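Long-range contacts in anaerobically-induced outer membrane porin OprE (Pseudomonas aeruginosa, PDB 4FRX), which probably acts as an outer membrane porin, a beta-barrel through which small solutes cross the outer membrane: residues A[21-26]-A[39-44]; A[88-93]-A[136-141]; A[299-304]-A[338-343]. All coordinates share one frame; numbering follows the deposited sequence.

From the N terminus, contact 1 comes first: the connection after strand 17-28, 12 residues between the segments, is closed by antiparallel pairing with strand 37-50 at 21-26 and 39-44. Contact 2 closes a longer excursion, with 42 residues between its segments, and joins two loops, 88-93 and 136-141, lying against the inner face of that hairpin. Contact 3 pairs strands 295-305 and 340-349 across a 33-residue connection. The three follow one another in series, neither nesting nor crossing. Contacts 1 and 2 touch, with Glu40 of the hairpin reaching the backbone around Thr89. Contact 3 belongs to another part of the barrel wall, its centre about 31 Å from that of contact 1.

Contact 1: A[21-26]-A[39-44]; sequences NFYINT and EEWGQG
Asn21 to Asn25 pair antiparallel with Gln43 to Glu39, the strand directions 177° apart, and Phe22-Gly42 and Ile24-Glu40 form the hydrogen-bonded pairs. This is a beta hairpin of the porin's barrel wall. Each of those two pairs is closed by two N-H...O bonds, and CA-H...O contacts such as Trp41 CA to Phe22 O fill in between them.

The side chains of Asn21, Tyr23, Asn25, Glu39, Trp41 and Gln43 share one face, and their polar ends are linked. The Asn21 amide works at both ends. Trp41 NE1 donates to Asn21 OD1 at 2.8 Å, a nearly straight bond (168°) lying in the indole plane. Asn21 ND2 in turn donates to Gln43 OE1 at 2.9 Å. The oxygen meets the indole at its NE1 edge, and the amide plane stands steeply to the ring. Gln43 CG is anti to the backbone N (chi1 179°), and the bend at chi2 turns CD, which carries OE1, toward Asn21.

Tyr23 turns an edge toward the face of the five-membered ring of Trp41 in a T-shaped stack, centroids 5.7 Å apart, and Tyr23 CB packs 3.8 Å from Trp41 CD1.

On the other face Ile24 CG2 lies beside Glu40 CB, 4.0 Å away. The Glu40 carboxylate continues inward to the 88-93 loop of contact 2, where OE1 probably accepts from Thr89 N and lies unusually close to Gly88 N, a contact too short to be read with confidence. Phe22 touches Leu138 and Ile24 touches Arg137 of the 136-141 loop.

At the far end of the Tyr23 ring, OH gives a short 2.5 Å hydrogen bond to Glu39 OE2 on its anti side, and receives Asn25 ND2 at 3.1 Å.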
# COMPACT_ATOMS: atom_id res chain seq x y z
N ASN A 21 1.36 -10.55 -16.30
CA ASN A 21 2.52 -11.40 -16.36
C ASN A 21 3.63 -10.73 -15.55
O ASN A 21 4.05 -9.63 -15.89
CB ASN A 21 2.94 -11.65 -17.80
CG ASN A 21 4.02 -12.70 -17.92
OD1 ASN A 21 5.20 -12.40 -17.85
ND2 ASN A 21 3.61 -13.95 -18.10
N PHE A 22 4.06 -11.39 -14.47
CA PHE A 22 4.94 -10.78 -13.48
C PHE A 22 6.24 -11.54 -13.27
O PHE A 22 6.24 -12.70 -12.84
CB PHE A 22 4.21 -10.63 -12.13
CG PHE A 22 5.02 -9.94 -11.07
CD1 PHE A 22 5.02 -8.55 -10.98
CD2 PHE A 22 5.79 -10.66 -10.17
CE1 PHE A 22 5.78 -7.90 -10.01
CE2 PHE A 22 6.56 -10.03 -9.21
CZ PHE A 22 6.55 -8.63 -9.13
N TYR A 23 7.34 -10.87 -13.55
CA TYR A 23 8.65 -11.45 -13.37
C TYR A 23 9.42 -10.64 -12.32
O TYR A 23 9.42 -9.41 -12.37
CB TYR A 23 9.39 -11.43 -14.71
CG TYR A 23 10.83 -11.84 -14.57
CD1 TYR A 23 11.19 -13.18 -14.54
CD2 TYR A 23 11.83 -10.89 -14.46
CE1 TYR A 23 12.51 -13.56 -14.41
CE2 TYR A 23 13.15 -11.25 -14.33
CZ TYR A 23 13.48 -12.59 -14.31
OH TYR A 23 14.80 -12.93 -14.17
N ILE A 24 10.05 -11.31 -11.38
CA ILE A 24 10.91 -10.61 -10.44
C ILE A 24 12.25 -11.32 -10.21
O ILE A 24 12.30 -12.55 -10.08
CB ILE A 24 10.19 -10.32 -9.08
CG1 ILE A 24 11.08 -9.50 -8.15
CG2 ILE A 24 9.78 -11.59 -8.38
CD1 ILE A 24 10.35 -9.01 -6.91
N ASN A 25 13.33 -10.55 -10.20
CA ASN A 25 14.61 -11.10 -9.79
C ASN A 25 15.28 -10.22 -8.74
O ASN A 25 15.21 -9.00 -8.81
CB ASN A 25 15.55 -11.45 -10.98
CG ASN A 25 16.03 -10.23 -11.76
OD1 ASN A 25 16.38 -9.20 -11.20
ND2 ASN A 25 16.07 -10.38 -13.08
N THR A 26 15.87 -10.87 -7.75
CA THR A 26 16.51 -10.14 -6.67
C THR A 26 17.92 -10.65 -6.48
O THR A 26 18.20 -11.84 -6.64
CB THR A 26 15.72 -10.31 -5.35
OG1 THR A 26 14.34 -10.03 -5.57
CG2 THR A 26 16.24 -9.36 -4.29
N GLU A 39 14.69 -15.72 -8.35
CA GLU A 39 13.95 -15.38 -9.54
C GLU A 39 12.58 -16.04 -9.47
O GLU A 39 12.49 -17.22 -9.15
CB GLU A 39 14.72 -15.89 -10.75
CG GLU A 39 14.17 -15.48 -12.09
CD GLU A 39 14.97 -16.10 -13.23
OE1 GLU A 39 14.97 -17.34 -13.35
OE2 GLU A 39 15.60 -15.34 -13.99
N GLU A 40 11.51 -15.28 -9.74
CA GLU A 40 10.15 -15.84 -9.77
C GLU A 40 9.38 -15.27 -10.96
O GLU A 40 9.56 -14.12 -11.35
CB GLU A 40 9.39 -15.54 -8.47
CG GLU A 40 9.95 -16.19 -7.23
CD GLU A 40 9.15 -15.88 -5.98
OE1 GLU A 40 9.55 -14.96 -5.22
OE2 GLU A 40 8.12 -16.55 -5.74
N TRP A 41 8.51 -16.09 -11.55
CA TRP A 41 7.78 -15.70 -12.76
C TRP A 41 6.39 -16.33 -12.74
O TRP A 41 6.24 -17.54 -12.57
CB TRP A 41 8.53 -16.17 -14.00
CG TRP A 41 8.04 -15.62 -15.29
CD1 TRP A 41 7.28 -14.49 -15.48
CD2 TRP A 41 8.28 -16.16 -16.59
NE1 TRP A 41 7.03 -14.31 -16.82
CE2 TRP A 41 7.64 -15.32 -17.52
CE3 TRP A 41 8.97 -17.29 -17.06
CZ2 TRP A 41 7.66 -15.57 -18.90
CZ3 TRP A 41 8.99 -17.54 -18.42
CH2 TRP A 41 8.35 -16.68 -19.32
N GLY A 42 5.36 -15.51 -12.90
CA GLY A 42 4.00 -16.02 -12.88
C GLY A 42 3.06 -15.34 -13.85
O GLY A 42 3.29 -14.20 -14.31
N GLN A 43 1.99 -16.04 -14.17
CA GLN A 43 0.89 -15.46 -14.92
C GLN A 43 -0.28 -15.32 -13.98
O GLN A 43 -0.67 -16.28 -13.33
CB GLN A 43 0.50 -16.34 -16.10
CG GLN A 43 -0.65 -15.77 -16.87
CD GLN A 43 -0.30 -14.44 -17.46
OE1 GLN A 43 0.78 -14.29 -18.05
NE2 GLN A 43 -1.18 -13.45 -17.30
N GLY A 44 -0.85 -14.11 -13.89
CA GLY A 44 -1.93 -13.86 -12.96
C GLY A 44 -3.22 -13.51 -13.68
O GLY A 44 -3.20 -12.95 -14.77

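Contact 2: A[88-93]-A[136-141]; sequences GTVFPL and GRLLPV
Thr89, Val90 and Phe91 meet Arg137 and Leu138 in a loop-to-loop contact without regular secondary structure, largely buried, where one polar grip, one water bridge and a small apolar patch join two segments that come from different strand connections. The grip is Arg137 NE donating to Thr89 OG1 at 2.9 Å, an almost straight bond (169°) with the hydroxyl at the edge of the guanidinium and in its plane. Thr89 OG1 sits between the backbone N and the carbonyl carbon (chi1 55°), facing the arginine. Arg137 CG passes 3.4 Å from Thr89 O, a carbonyl oxygen buried here with no polar partner in the model. At the other end of the guanidinium, NH1 bonds to the Gly136 carbonyl oxygen from above the carbonyl plane, which helps fix the rotation of the group.

Both segments belong to loops that fold in against the barrel wall, as loops do in porins, and strand 17-28 backs them: Val90 touches Ile24. Close by, Arg137 NH2 forms a long, weak ion pair with Glu425.

Farther along the two backbones, a water donates to Val90 O at 2.7 Å and accepts from Leu138 N at 3.2 Å, tying them together. Beside it the side chains of Val90 and Leu138 cross at about a right angle, Val90 CG1 lying 3.6 Å from Leu138 CB. Leu138 CD2 reaches Phe91 CZ at 3.7 Å, and the Phe91 ring itself meets that of Phe103 in strand 102-114.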
# COMPACT_ATOMS: atom_id res chain seq x y z
N GLY A 88 10.23 -16.19 -3.13
CA GLY A 88 9.35 -16.58 -2.04
C GLY A 88 8.35 -15.50 -1.66
O GLY A 88 7.73 -15.57 -0.60
N THR A 89 8.19 -14.50 -2.53
CA THR A 89 7.24 -13.43 -2.26
C THR A 89 6.10 -13.43 -3.27
O THR A 89 5.13 -12.69 -3.12
CB THR A 89 7.91 -12.02 -2.23
OG1 THR A 89 8.63 -11.79 -3.45
CG2 THR A 89 8.88 -11.89 -1.05
N VAL A 90 6.21 -14.26 -4.30
CA VAL A 90 5.17 -14.33 -5.32
C VAL A 90 4.18 -15.49 -5.08
O VAL A 90 2.98 -15.28 -5.12
CB VAL A 90 5.75 -14.44 -6.73
CG1 VAL A 90 4.64 -14.38 -7.76
CG2 VAL A 90 6.76 -13.31 -6.97
N PHE A 91 4.71 -16.69 -4.84
CA PHE A 91 3.91 -17.92 -4.68
C PHE A 91 3.99 -18.53 -3.29
O PHE A 91 5.05 -18.53 -2.67
CB PHE A 91 4.38 -18.98 -5.70
CG PHE A 91 4.03 -18.63 -7.11
CD1 PHE A 91 2.78 -18.92 -7.61
CD2 PHE A 91 4.94 -17.98 -7.93
CE1 PHE A 91 2.42 -18.57 -8.89
CE2 PHE A 91 4.60 -17.64 -9.22
CZ PHE A 91 3.34 -17.92 -9.70
N PRO A 92 2.87 -19.09 -2.79
CA PRO A 92 2.93 -19.87 -1.55
C PRO A 92 3.73 -21.16 -1.74
O PRO A 92 3.99 -21.54 -2.88
CB PRO A 92 1.46 -20.19 -1.26
CG PRO A 92 0.78 -20.11 -2.58
CD PRO A 92 1.52 -19.07 -3.38
N LEU A 93 4.11 -21.81 -0.64
CA LEU A 93 4.92 -23.02 -0.69
C LEU A 93 4.10 -24.27 -0.42
O LEU A 93 3.08 -24.22 0.28
CB LEU A 93 6.05 -22.96 0.35
CG LEU A 93 7.33 -22.15 0.11
CD1 LEU A 93 7.06 -20.67 -0.00
CD2 LEU A 93 8.33 -22.42 1.23
N GLY A 136 2.32 -5.42 -4.88
CA GLY A 136 3.66 -5.36 -5.43
C GLY A 136 4.15 -6.63 -6.10
O GLY A 136 5.30 -6.69 -6.54
N ARG A 137 3.30 -7.66 -6.17
CA ARG A 137 3.73 -8.92 -6.78
C ARG A 137 2.72 -9.37 -7.83
O ARG A 137 2.33 -8.58 -8.69
CB ARG A 137 4.00 -10.00 -5.73
CG ARG A 137 5.16 -9.66 -4.75
CD ARG A 137 6.52 -9.54 -5.46
NE ARG A 137 7.62 -9.30 -4.51
CZ ARG A 137 8.04 -8.10 -4.13
NH1 ARG A 137 7.46 -7.00 -4.61
NH2 ARG A 137 9.05 -7.98 -3.27
N LEU A 138 2.27 -10.62 -7.75
CA LEU A 138 1.40 -11.17 -8.80
C LEU A 138 -0.08 -10.93 -8.56
O LEU A 138 -0.82 -10.53 -9.47
CB LEU A 138 1.66 -12.68 -8.96
CG LEU A 138 0.96 -13.40 -10.12
CD1 LEU A 138 1.37 -12.80 -11.45
CD2 LEU A 138 1.26 -14.90 -10.09
N LEU A 139 -0.51 -11.19 -7.32
CA LEU A 139 -1.91 -11.03 -6.94
C LEU A 139 -1.96 -10.10 -5.74
O LEU A 139 -1.05 -10.10 -4.91
CB LEU A 139 -2.54 -12.40 -6.61
CG LEU A 139 -2.52 -13.47 -7.72
CD1 LEU A 139 -3.07 -14.80 -7.23
CD2 LEU A 139 -3.31 -12.99 -8.93
N PRO A 140 -3.00 -9.27 -5.65
CA PRO A 140 -3.09 -8.27 -4.59
C PRO A 140 -3.47 -8.81 -3.21
O PRO A 140 -4.09 -9.88 -3.07
CB PRO A 140 -4.20 -7.34 -5.09
CG PRO A 140 -5.06 -8.24 -5.96
CD PRO A 140 -4.08 -9.13 -6.64
N VAL A 141 -3.07 -8.06 -2.19
CA VAL A 141 -3.56 -8.26 -0.84
C VAL A 141 -5.04 -7.93 -0.80
O VAL A 141 -5.49 -7.00 -1.47
CB VAL A 141 -2.80 -7.35 0.17
CG1 VAL A 141 -3.49 -7.35 1.55
CG2 VAL A 141 -1.33 -7.76 0.29
O HOH W 1 1.87 -12.79 -5.47

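Contact 3: A[299-304]-A[338-343]; sequences AGYQIL and GERTWQ
Arg340 leaves its strand beside Tyr301 and ends at Leu304. Its CB lies 3.5 Å from Tyr301 OH, and CG keeps close to the same hydroxyl. CG is anti to the carbonyl carbon (chi1 -72°), and the chain then bends at an unusual chi2 of 98°. CZ comes to Ile303, whose CG2 sits over one face of the guanidinium, offset toward its rim, 3.5 Å from NH2. At the tip, NH2 makes a weak hydrogen bond of 2.9 Å to Leu304 O, which lies at the guanidinium edge, and NH1 donates to Asn305 OD1.

The two backbones run antiparallel, as neighbouring strands of the porin barrel wall joined by a long connection. Gly300-Gln343 and Gln302-Thr341 are the hydrogen-bonded pairs, each with two N-H...O bonds. Leu304 N carries the ladder on to Glu339 O at 3.1 Å, where the second segment is no longer strand. Strands 280-292 and 358-370 flank the pair.

On the Arg340 side of the sheet Tyr301 lays one ring face over Thr341 O, the oxygen offset toward the rim. Trp342 adds its CB, 3.5 Å from Tyr301 CD1, while its indole swings away from the tyrosine and meets the ring of Tyr364.

The opposite face carries Gln302, Thr341 and Gln343. A water there receives Gln302 NE2 at 2.9 Å and Thr341 OG1 at 2.8 Å, and donates to Glu339 O, so that carbonyl oxygen holds both the water and Leu304 N. Gln302 NE2 also donates to Thr327 OG1, and Gln343 NE2 bonds to Ile326 O in the same loop, while Gln343 OE1 takes Arg345 NE.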
# COMPACT_ATOMS: atom_id res chain seq x y z
N ALA A 299 11.09 17.23 -4.80
CA ALA A 299 12.01 17.16 -3.66
C ALA A 299 11.20 16.99 -2.38
O ALA A 299 10.20 17.65 -2.19
CB ALA A 299 12.88 18.41 -3.59
N GLY A 300 11.65 16.10 -1.49
CA GLY A 300 10.85 15.82 -0.31
C GLY A 300 11.70 15.56 0.92
O GLY A 300 12.87 15.22 0.81
N TYR A 301 11.10 15.72 2.10
CA TYR A 301 11.80 15.41 3.33
C TYR A 301 10.82 14.78 4.29
O TYR A 301 9.65 15.14 4.31
CB TYR A 301 12.43 16.67 3.94
CG TYR A 301 13.62 16.37 4.81
CD1 TYR A 301 14.88 16.24 4.27
CD2 TYR A 301 13.47 16.16 6.18
CE1 TYR A 301 15.98 15.93 5.06
CE2 TYR A 301 14.56 15.87 6.98
CZ TYR A 301 15.81 15.75 6.42
OH TYR A 301 16.90 15.45 7.22
N GLN A 302 11.30 13.79 5.04
CA GLN A 302 10.49 13.11 6.03
C GLN A 302 11.28 12.94 7.32
O GLN A 302 12.43 12.55 7.28
CB GLN A 302 10.13 11.73 5.49
CG GLN A 302 9.31 10.89 6.45
CD GLN A 302 8.90 9.60 5.79
OE1 GLN A 302 7.92 9.57 5.05
NE2 GLN A 302 9.69 8.55 6.00
N ILE A 303 10.63 13.20 8.45
CA ILE A 303 11.27 13.08 9.75
C ILE A 303 10.47 12.12 10.63
O ILE A 303 9.28 12.32 10.83
CB ILE A 303 11.33 14.45 10.44
CG1 ILE A 303 12.16 15.42 9.59
CG2 ILE A 303 11.87 14.31 11.88
CD1 ILE A 303 12.09 16.86 10.08
N LEU A 304 11.13 11.08 11.15
CA LEU A 304 10.51 10.17 12.12
C LEU A 304 11.13 10.39 13.48
O LEU A 304 12.34 10.28 13.63
CB LEU A 304 10.78 8.72 11.74
CG LEU A 304 10.37 8.28 10.35
CD1 LEU A 304 10.35 6.75 10.28
CD2 LEU A 304 9.03 8.86 10.01
N GLY A 338 13.72 6.98 14.28
CA GLY A 338 14.73 8.03 14.24
C GLY A 338 15.08 8.53 12.85
O GLY A 338 15.68 9.59 12.71
N GLU A 339 14.68 7.81 11.82
CA GLU A 339 15.21 8.04 10.48
C GLU A 339 14.70 9.35 9.85
O GLU A 339 13.50 9.61 9.81
CB GLU A 339 14.89 6.84 9.59
CG GLU A 339 15.62 6.83 8.26
CD GLU A 339 15.47 5.50 7.52
OE1 GLU A 339 14.63 4.65 7.94
OE2 GLU A 339 16.20 5.31 6.52
N ARG A 340 15.63 10.17 9.35
CA ARG A 340 15.28 11.32 8.53
C ARG A 340 15.68 10.98 7.12
O ARG A 340 16.77 10.48 6.90
CB ARG A 340 16.08 12.56 8.97
CG ARG A 340 15.66 13.15 10.30
CD ARG A 340 16.55 12.71 11.46
NE ARG A 340 16.22 13.50 12.65
CZ ARG A 340 15.18 13.25 13.43
NH1 ARG A 340 14.93 14.02 14.48
NH2 ARG A 340 14.38 12.22 13.17
N THR A 341 14.81 11.30 6.15
CA THR A 341 15.03 10.90 4.77
C THR A 341 14.77 12.07 3.83
O THR A 341 13.72 12.67 3.87
CB THR A 341 14.11 9.73 4.39
OG1 THR A 341 14.29 8.65 5.32
CG2 THR A 341 14.41 9.22 2.99
N TRP A 342 15.75 12.39 2.98
CA TRP A 342 15.49 13.32 1.88
C TRP A 342 15.36 12.55 0.57
O TRP A 342 15.86 11.44 0.43
CB TRP A 342 16.57 14.41 1.79
CG TRP A 342 17.96 13.95 1.47
CD1 TRP A 342 18.96 13.68 2.37
CD2 TRP A 342 18.54 13.77 0.17
NE1 TRP A 342 20.11 13.32 1.71
CE2 TRP A 342 19.89 13.37 0.36
CE3 TRP A 342 18.06 13.89 -1.14
CZ2 TRP A 342 20.75 13.09 -0.70
CZ3 TRP A 342 18.93 13.61 -2.20
CH2 TRP A 342 20.25 13.22 -1.97
N GLN A 343 14.67 13.14 -0.39
CA GLN A 343 14.49 12.46 -1.66
C GLN A 343 14.36 13.46 -2.79
O GLN A 343 13.90 14.59 -2.60
CB GLN A 343 13.26 11.55 -1.63
CG GLN A 343 11.94 12.31 -1.48
CD GLN A 343 10.76 11.38 -1.51
OE1 GLN A 343 10.09 11.23 -2.53
NE2 GLN A 343 10.48 10.76 -0.38
O HOH W 2 12.32 8.59 7.25